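Local structure of transmembrane oligosaccharyl transferase (Archaeoglobus fulgidus, 3WAJ) at residues A[632-637]-A[666-671]; A[638-643]-A[653-658]. The protein is an archaeal membrane protein of the STT3/AglB oligosaccharyl transferase family, joining a GT-C-type helical transmembrane region to a C-terminal globular part. One frame throughout, in Å; residues are numbered along the deposited sequence.

Interaction 1. Residues A[632-637]-A[666-671]; sequences LAEKYY and PLRIPS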
ATOM      1  N   LEU A 632      14.384  10.039 -18.336  1.00 62.45           N
ATOM      2  CA  LEU A 632      13.565   9.668 -19.490  1.00 63.27           C
ATOM      3  C   LEU A 632      12.096  10.063 -19.305  1.00 61.34           C
ATOM      4  O   LEU A 632      11.448  10.528 -20.243  1.00 66.04           O
ATOM      5  CB  LEU A 632      13.711   8.176 -19.786  1.00 66.89           C
ATOM      6  CG  LEU A 632      15.157   7.835 -20.142  1.00 71.39           C
ATOM      7  CD1 LEU A 632      15.469   6.349 -19.979  1.00 69.31           C
ATOM      8  CD2 LEU A 632      15.469   8.316 -21.555  1.00 73.92           C
ATOM      9  N   ALA A 633      11.582   9.903 -18.090  1.00 51.00           N
ATOM     10  CA  ALA A 633      10.213  10.313 -17.792  1.00 50.18           C
ATOM     11  C   ALA A 633      10.007  11.820 -17.998  1.00 55.09           C
ATOM     12  O   ALA A 633       8.886  12.279 -18.264  1.00 55.71           O
ATOM     13  CB  ALA A 633       9.827   9.902 -16.377  1.00 48.57           C
ATOM     14  N   GLU A 634      11.085  12.589 -17.885  1.00 57.24           N
ATOM     15  CA  GLU A 634      10.979  14.039 -17.981  1.00 43.86           C
ATOM     16  C   GLU A 634      10.596  14.556 -19.373  1.00 47.66           C
ATOM     17  O   GLU A 634      10.250  15.726 -19.536  1.00 60.20           O
ATOM     18  CB  GLU A 634      12.245  14.713 -17.445  1.00 51.44           C
ATOM     19  CG  GLU A 634      12.315  14.719 -15.911  1.00 67.98           C
ATOM     20  CD  GLU A 634      11.364  15.736 -15.276  1.00 80.47           C
ATOM     21  OE1 GLU A 634      10.858  16.619 -16.004  1.00 79.19           O
ATOM     22  OE2 GLU A 634      11.122  15.659 -14.049  1.00 87.47           O
ATOM     23  N   LYS A 635      10.645  13.683 -20.369  1.00 55.48           N
ATOM     24  CA  LYS A 635      10.244  14.050 -21.719  1.00 48.09           C
ATOM     25  C   LYS A 635       8.721  14.170 -21.832  1.00 46.21           C
ATOM     26  O   LYS A 635       8.195  14.632 -22.853  1.00 40.56           O
ATOM     27  CB  LYS A 635      10.766  13.024 -22.732  1.00 45.38           C
ATOM     28  CG  LYS A 635       9.974  11.706 -22.741  1.00 53.83           C
ATOM     29  CD  LYS A 635      10.595  10.651 -23.674  1.00 58.42           C
ATOM     30  CE  LYS A 635       9.782   9.354 -23.636  1.00 62.99           C
ATOM     31  NZ  LYS A 635       9.987   8.477 -24.833  1.00 68.92           N
ATOM     32  N   TYR A 636       8.004  13.745 -20.797  1.00 43.27           N
ATOM     33  CA  TYR A 636       6.551  13.890 -20.817  1.00 47.01           C
ATOM     34  C   TYR A 636       6.106  15.286 -20.324  1.00 44.12           C
ATOM     35  O   TYR A 636       4.926  15.610 -20.356  1.00 39.38           O
ATOM     36  CB  TYR A 636       5.867  12.743 -20.052  1.00 45.89           C
ATOM     37  CG  TYR A 636       6.005  11.388 -20.740  1.00 43.34           C
ATOM     38  CD1 TYR A 636       6.929  10.450 -20.302  1.00 41.56           C
ATOM     39  CD2 TYR A 636       5.218  11.062 -21.840  1.00 40.75           C
ATOM     40  CE1 TYR A 636       7.060   9.212 -20.934  1.00 41.40           C
ATOM     41  CE2 TYR A 636       5.344   9.831 -22.485  1.00 40.88           C
ATOM     42  CZ  TYR A 636       6.258   8.912 -22.028  1.00 44.17           C
ATOM     43  OH  TYR A 636       6.369   7.694 -22.671  1.00 46.86           O
ATOM     44  N   TYR A 637       7.063  16.117 -19.910  1.00 42.00           N
ATOM     45  CA  TYR A 637       6.754  17.430 -19.336  1.00 38.32           C
ATOM     46  C   TYR A 637       7.476  18.604 -19.998  1.00 42.37           C
ATOM     47  O   TYR A 637       8.600  18.458 -20.483  1.00 45.80           O
ATOM     48  CB  TYR A 637       6.971  17.412 -17.815  1.00 33.87           C
ATOM     49  CG  TYR A 637       6.051  16.417 -17.159  1.00 39.68           C
ATOM     50  CD1 TYR A 637       4.735  16.762 -16.867  1.00 41.79           C
ATOM     51  CD2 TYR A 637       6.471  15.114 -16.890  1.00 34.50           C
ATOM     52  CE1 TYR A 637       3.865  15.849 -16.291  1.00 42.39           C
ATOM     53  CE2 TYR A 637       5.609  14.191 -16.303  1.00 38.00           C
ATOM     54  CZ  TYR A 637       4.301  14.570 -16.009  1.00 43.44           C
ATOM     55  OH  TYR A 637       3.415  13.690 -15.435  1.00 46.43           O
ATOM     56  N   PRO A 666       2.373  26.817 -10.276  1.00 38.93           N
ATOM     57  CA  PRO A 666       3.244  25.685  -9.924  1.00 44.93           C
ATOM     58  C   PRO A 666       2.591  24.379 -10.343  1.00 44.79           C
ATOM     59  O   PRO A 666       2.240  23.530  -9.512  1.00 47.58           O
ATOM     60  CB  PRO A 666       3.334  25.774  -8.393  1.00 38.02           C
ATOM     61  CG  PRO A 666       1.983  26.322  -8.004  1.00 38.04           C
ATOM     62  CD  PRO A 666       1.608  27.300  -9.107  1.00 39.10           C
ATOM     63  N   LEU A 667       2.399  24.254 -11.650  1.00 41.81           N
ATOM     64  CA  LEU A 667       1.900  23.041 -12.266  1.00 38.88           C
ATOM     65  C   LEU A 667       2.689  22.879 -13.550  1.00 35.07           C
ATOM     66  O   LEU A 667       2.575  23.691 -14.461  1.00 38.75           O
ATOM     67  CB  LEU A 667       0.398  23.139 -12.578  1.00 36.39           C
ATOM     68  CG  LEU A 667      -0.139  21.947 -13.379  1.00 34.49           C
ATOM     69  CD1 LEU A 667      -0.158  20.692 -12.491  1.00 32.47           C
ATOM     70  CD2 LEU A 667      -1.522  22.227 -13.984  1.00 32.72           C
ATOM     71  N   ARG A 668       3.503  21.836 -13.618  1.00 40.25           N
ATOM     72  CA  ARG A 668       4.293  21.586 -14.811  1.00 42.42           C
ATOM     73  C   ARG A 668       3.377  21.101 -15.942  1.00 41.04           C
ATOM     74  O   ARG A 668       2.643  20.128 -15.776  1.00 39.08           O
ATOM     75  CB  ARG A 668       5.378  20.555 -14.504  1.00 42.03           C
ATOM     76  CG  ARG A 668       6.448  20.461 -15.565  1.00 49.65           C
ATOM     77  CD  ARG A 668       7.826  20.615 -14.974  1.00 54.08           C
ATOM     78  NE  ARG A 668       8.836  20.494 -16.014  1.00 56.57           N
ATOM     79  CZ  ARG A 668       9.635  19.446 -16.157  1.00 63.20           C
ATOM     80  NH1 ARG A 668       9.565  18.438 -15.297  1.00 68.59           N
ATOM     81  NH2 ARG A 668      10.511  19.415 -17.150  1.00 62.76           N
ATOM     82  N   ILE A 669       3.411  21.799 -17.077  1.00 41.68           N
ATOM     83  CA  ILE A 669       2.576  21.465 -18.236  1.00 36.27           C
ATOM     84  C   ILE A 669       3.157  20.289 -19.004  1.00 42.67           C
ATOM     85  O   ILE A 669       4.369  20.249 -19.248  1.00 46.81           O
ATOM     86  CB  ILE A 669       2.444  22.668 -19.186  1.00 33.89           C
ATOM     87  CG1 ILE A 669       1.784  23.826 -18.453  1.00 32.74           C
ATOM     88  CG2 ILE A 669       1.613  22.308 -20.420  1.00 30.75           C
ATOM     89  CD1 ILE A 669       0.557  23.404 -17.626  1.00 30.72           C
ATOM     90  N   PRO A 670       2.302  19.316 -19.380  1.00 42.94           N
ATOM     91  CA  PRO A 670       2.812  18.156 -20.138  1.00 38.14           C
ATOM     92  C   PRO A 670       3.361  18.583 -21.493  1.00 39.03           C
ATOM     93  O   PRO A 670       2.911  19.609 -22.027  1.00 42.51           O
ATOM     94  CB  PRO A 670       1.570  17.285 -20.329  1.00 35.11           C
ATOM     95  CG  PRO A 670       0.674  17.641 -19.159  1.00 40.44           C
ATOM     96  CD  PRO A 670       0.894  19.138 -18.960  1.00 41.15           C
ATOM     97  N   SER A 671       4.325  17.822 -22.019  1.00 37.10           N
ATOM     98  CA  SER A 671       4.916  18.068 -23.342  1.00 38.41           C
ATOM     99  C   SER A 671       3.951  17.575 -24.406  1.00 42.93           C
ATOM    100  O   SER A 671       2.905  17.000 -24.079  1.00 45.82           O
ATOM    101  CB  SER A 671       6.241  17.317 -23.487  1.00 33.70           C
ATOM    102  OG  SER A 671       6.019  15.926 -23.556  1.00 35.05           O
TER

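Interaction 2. Residues A[638-643]-A[653-658]; sequences GGYFYY and NSQWDI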
ATOM      1  N   GLY A 638       6.795  19.754 -20.043  1.00 37.84           N
ATOM      2  CA  GLY A 638       7.325  20.981 -20.622  1.00 25.15           C
ATOM      3  C   GLY A 638       7.549  21.995 -19.523  1.00 34.44           C
ATOM      4  O   GLY A 638       8.217  21.683 -18.521  1.00 35.38           O
ATOM      5  N   GLY A 639       6.982  23.196 -19.677  1.00 35.53           N
ATOM      6  CA  GLY A 639       7.192  24.250 -18.696  1.00 30.85           C
ATOM      7  C   GLY A 639       5.984  24.665 -17.864  1.00 38.75           C
ATOM      8  O   GLY A 639       5.315  23.840 -17.228  1.00 40.79           O
ATOM      9  N   TYR A 640       5.715  25.969 -17.854  1.00 37.56           N
ATOM     10  CA  TYR A 640       4.760  26.542 -16.920  1.00 32.93           C
ATOM     11  C   TYR A 640       4.032  27.690 -17.542  1.00 37.07           C
ATOM     12  O   TYR A 640       4.578  28.393 -18.416  1.00 41.73           O
ATOM     13  CB  TYR A 640       5.492  27.076 -15.675  1.00 24.56           C
ATOM     14  CG  TYR A 640       6.255  26.013 -14.937  1.00 38.72           C
ATOM     15  CD1 TYR A 640       7.596  25.754 -15.243  1.00 41.05           C
ATOM     16  CD2 TYR A 640       5.638  25.243 -13.960  1.00 33.22           C
ATOM     17  CE1 TYR A 640       8.305  24.773 -14.583  1.00 39.38           C
ATOM     18  CE2 TYR A 640       6.340  24.253 -13.284  1.00 39.83           C
ATOM     19  CZ  TYR A 640       7.678  24.022 -13.599  1.00 47.05           C
ATOM     20  OH  TYR A 640       8.394  23.033 -12.949  1.00 47.65           O
ATOM     21  N   PHE A 641       2.805  27.891 -17.069  1.00 31.32           N
ATOM     22  CA  PHE A 641       2.080  29.133 -17.323  1.00 33.00           C
ATOM     23  C   PHE A 641       2.459  30.127 -16.235  1.00 33.84           C
ATOM     24  O   PHE A 641       2.689  29.739 -15.085  1.00 36.12           O
ATOM     25  CB  PHE A 641       0.567  28.894 -17.269  1.00 28.24           C
ATOM     26  CG  PHE A 641       0.016  28.205 -18.489  1.00 34.29           C
ATOM     27  CD1 PHE A 641       0.173  28.778 -19.749  1.00 33.30           C
ATOM     28  CD2 PHE A 641      -0.675  26.999 -18.376  1.00 34.58           C
ATOM     29  CE1 PHE A 641      -0.326  28.161 -20.881  1.00 33.39           C
ATOM     30  CE2 PHE A 641      -1.178  26.368 -19.501  1.00 35.94           C
ATOM     31  CZ  PHE A 641      -1.007  26.954 -20.759  1.00 40.63           C
ATOM     32  N   TYR A 642       2.506  31.404 -16.586  1.00 31.09           N
ATOM     33  CA  TYR A 642       2.843  32.447 -15.614  1.00 36.48           C
ATOM     34  C   TYR A 642       2.307  33.831 -16.024  1.00 37.21           C
ATOM     35  O   TYR A 642       2.033  34.077 -17.207  1.00 34.84           O
ATOM     36  CB  TYR A 642       4.364  32.543 -15.483  1.00 30.09           C
ATOM     37  CG  TYR A 642       5.002  33.110 -16.731  1.00 29.97           C
ATOM     38  CD1 TYR A 642       5.343  32.282 -17.790  1.00 29.58           C
ATOM     39  CD2 TYR A 642       5.228  34.480 -16.867  1.00 31.58           C
ATOM     40  CE1 TYR A 642       5.905  32.790 -18.943  1.00 30.40           C
ATOM     41  CE2 TYR A 642       5.802  35.001 -18.012  1.00 30.94           C
ATOM     42  CZ  TYR A 642       6.140  34.149 -19.046  1.00 35.30           C
ATOM     43  OH  TYR A 642       6.711  34.658 -20.192  1.00 36.63           O
ATOM     44  N   TYR A 643       2.208  34.733 -15.048  1.00 34.58           N
ATOM     45  CA  TYR A 643       2.026  36.163 -15.313  1.00 36.96           C
ATOM     46  C   TYR A 643       3.310  36.937 -15.020  1.00 42.26           C
ATOM     47  O   TYR A 643       3.908  36.798 -13.944  1.00 36.29           O
ATOM     48  CB  TYR A 643       0.891  36.733 -14.477  1.00 36.99           C
ATOM     49  CG  TYR A 643      -0.413  36.072 -14.785  1.00 35.64           C
ATOM     50  CD1 TYR A 643      -1.296  36.618 -15.713  1.00 30.71           C
ATOM     51  CD2 TYR A 643      -0.750  34.876 -14.174  1.00 32.74           C
ATOM     52  CE1 TYR A 643      -2.509  35.990 -16.001  1.00 34.15           C
ATOM     53  CE2 TYR A 643      -1.937  34.241 -14.461  1.00 36.54           C
ATOM     54  CZ  TYR A 643      -2.813  34.800 -15.365  1.00 38.29           C
ATOM     55  OH  TYR A 643      -3.977  34.130 -15.622  1.00 40.35           O
ATOM     56  N   ASN A 653       8.528  27.152 -21.896  1.00 49.14           N
ATOM     57  CA  ASN A 653       8.857  25.731 -21.925  1.00 55.67           C
ATOM     58  C   ASN A 653       9.811  25.390 -20.809  1.00 47.83           C
ATOM     59  O   ASN A 653       9.969  24.235 -20.449  1.00 46.69           O
ATOM     60  CB  ASN A 653       9.462  25.331 -23.265  1.00 64.64           C
ATOM     61  CG  ASN A 653      10.022  26.510 -24.019  1.00 73.76           C
ATOM     62  OD1 ASN A 653      10.141  27.606 -23.473  1.00 85.56           O
ATOM     63  ND2 ASN A 653      10.364  26.300 -25.283  1.00 70.82           N
ATOM     64  N   SER A 654      10.441  26.415 -20.255  1.00 45.85           N
ATOM     65  CA  SER A 654      11.372  26.236 -19.153  1.00 46.21           C
ATOM     66  C   SER A 654      11.209  27.396 -18.182  1.00 45.69           C
ATOM     67  O   SER A 654      10.992  28.532 -18.604  1.00 49.72           O
ATOM     68  CB  SER A 654      12.803  26.207 -19.696  1.00 45.80           C
ATOM     69  OG  SER A 654      13.712  26.676 -18.727  1.00 52.63           O
ATOM     70  N   GLN A 655      11.330  27.131 -16.889  1.00 45.43           N
ATOM     71  CA  GLN A 655      11.291  28.212 -15.905  1.00 49.99           C
ATOM     72  C   GLN A 655      12.380  29.278 -16.118  1.00 51.14           C
ATOM     73  O   GLN A 655      12.266  30.391 -15.609  1.00 49.44           O
ATOM     74  CB  GLN A 655      11.405  27.646 -14.494  1.00 49.83           C
ATOM     75  CG  GLN A 655      12.716  26.960 -14.246  1.00 63.23           C
ATOM     76  CD  GLN A 655      12.597  25.446 -14.316  1.00 77.91           C
ATOM     77  OE1 GLN A 655      12.485  24.860 -15.404  1.00 79.90           O
ATOM     78  NE2 GLN A 655      12.616  24.804 -13.150  1.00 80.58           N
ATOM     79  N   TRP A 656      13.431  28.946 -16.864  1.00 47.42           N
ATOM     80  CA  TRP A 656      14.541  29.879 -17.047  1.00 48.37           C
ATOM     81  C   TRP A 656      14.186  30.944 -18.067  1.00 49.34           C
ATOM     82  O   TRP A 656      14.928  31.906 -18.247  1.00 55.64           O
ATOM     83  CB  TRP A 656      15.820  29.137 -17.450  1.00 48.90           C
ATOM     84  CG  TRP A 656      16.212  28.137 -16.431  1.00 45.99           C
ATOM     85  CD1 TRP A 656      16.033  26.781 -16.493  1.00 48.27           C
ATOM     86  CD2 TRP A 656      16.797  28.411 -15.149  1.00 45.72           C
ATOM     87  NE1 TRP A 656      16.495  26.196 -15.334  1.00 50.62           N
ATOM     88  CE2 TRP A 656      16.961  27.175 -14.492  1.00 46.36           C
ATOM     89  CE3 TRP A 656      17.195  29.584 -14.497  1.00 50.13           C
ATOM     90  CZ2 TRP A 656      17.528  27.077 -13.213  1.00 50.19           C
ATOM     91  CZ3 TRP A 656      17.752  29.489 -13.229  1.00 52.47           C
ATOM     92  CH2 TRP A 656      17.918  28.243 -12.601  1.00 53.20           C
ATOM     93  N   ASP A 657      13.043  30.767 -18.729  1.00 43.66           N
ATOM     94  CA  ASP A 657      12.527  31.762 -19.667  1.00 46.38           C
ATOM     95  C   ASP A 657      11.537  32.704 -18.988  1.00 49.43           C
ATOM     96  O   ASP A 657      10.973  33.600 -19.623  1.00 50.72           O
ATOM     97  CB  ASP A 657      11.844  31.066 -20.847  1.00 56.69           C
ATOM     98  CG  ASP A 657      12.827  30.381 -21.763  1.00 69.27           C
ATOM     99  OD1 ASP A 657      13.834  31.022 -22.122  1.00 72.21           O
ATOM    100  OD2 ASP A 657      12.593  29.204 -22.114  1.00 77.86           O
ATOM    101  N   ILE A 658      11.325  32.483 -17.693  1.00 46.02           N
ATOM    102  CA  ILE A 658      10.348  33.233 -16.923  1.00 39.68           C
ATOM    103  C   ILE A 658      11.030  34.401 -16.198  1.00 42.24           C
ATOM    104  O   ILE A 658      11.907  34.175 -15.358  1.00 49.85           O
ATOM    105  CB  ILE A 658       9.636  32.313 -15.910  1.00 40.18           C
ATOM    106  CG1 ILE A 658       8.850  31.216 -16.642  1.00 39.51           C
ATOM    107  CG2 ILE A 658       8.724  33.117 -14.999  1.00 34.54           C
ATOM    108  CD1 ILE A 658       8.306  30.143 -15.713  1.00 36.35           C
TER
HETATM  109  O   HOH W   1      10.898  22.425 -14.835  1.00 60.75           O

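Interaction 1. Residues A[632-637]-A[666-671]
Y637 lays its CB over the centre of the R668 guanidinium, 3.7 Å from CZ, so the flat cation rests on the root of the tyrosine, not on its ring. The ring turns elsewhere: its CD1 comes obliquely to P670 CA, and the carbonyls of R668 and I669 lie near its plane at the edge. R668 starts with CG anti to its backbone N (chi1 -166°) and bends at chi2. At the guanidinium edge E634 forms a salt bridge; the two side chains cross at about a right angle, yet carboxylate and guanidinium are nearly coplanar, 25° apart. E634 OE1 accepts from both NH1 and NH2 of R668, the bond to NH2 weak at 3.0 Å; the modelled separation to NH1 is too short to be taken literally. Farther along, S671 closes the junction twice. Its OG donates to K635 O at 2.6 Å, and its N gives a nearly straight bond (168°) to Y636 O, 2.8 Å away, approaching from above the carbonyl plane. R668 NE bonds to G638 O outside the contact. The E634 carboxylate, G638 carbonyl and Y637 methylene probably fix how the guanidinium is turned, while S671 takes up two carbonyl oxygens of the 3-10 turn 634-636.

Interaction 2. Residues A[638-643]-A[653-658]
I658 meets the Y642 ring over one face: CG1 sits 4.3 Å from the ring centroid, a CH-pi contact, while CG2 lies nearer the rim on CG and CD2. The bond to Y642 CB points toward the loop, CG then sits between backbone N and carbonyl carbon (chi1 69°), and the two side chains slide past each other in opposite directions. I658 CD1 extends the apolar patch to Y640 CB, 4.2 Å away, and A652 and I664 also touch I658. At G639 the backbones close in, G639 CA coming within 3.9 Å of N653 CA. G639 has no side chain to hold the loop off; the N653 carbonyl approaches its N at an angle too poor for a hydrogen bond, and that N-H goes instead to Y651 OH. The solvent side is looser. Q655 CB only grazes Y640 CE1, and their polar ends are joined through a water, which donates to Q655 OE1 and lies 3.2 Å from Y640 OH. S654 OG accepts from W656 N in an ST turn that leads into a 3-10 segment. The loop is a crossover connection from edge strand 649-652 over central strand 640-643 to edge strand 663-664, giving the 2-1-3 order.

Overall arrangement
Interaction 2 is nested along the chain inside the loop that interaction 1 closes: helix 630-633 runs into strand 640-643, the chain passes through strands 649-652 and 663-664, and it returns at 666-671 to the turn that follows the helix. The two centres lie 12 Å apart and share a seam. There I669 probably forms backbone hydrogen bonds with G638 (N to I669 O, 2.6 Å) and G639 (O to I669 N, 2.8 Å), while R668 CD packs against Y640 OH. Interaction 1 thus joins the start and the exit of the small antiparallel sheet between helices 619-627 and 740-755, and interaction 2 covers one of its faces farther from the chain's centre.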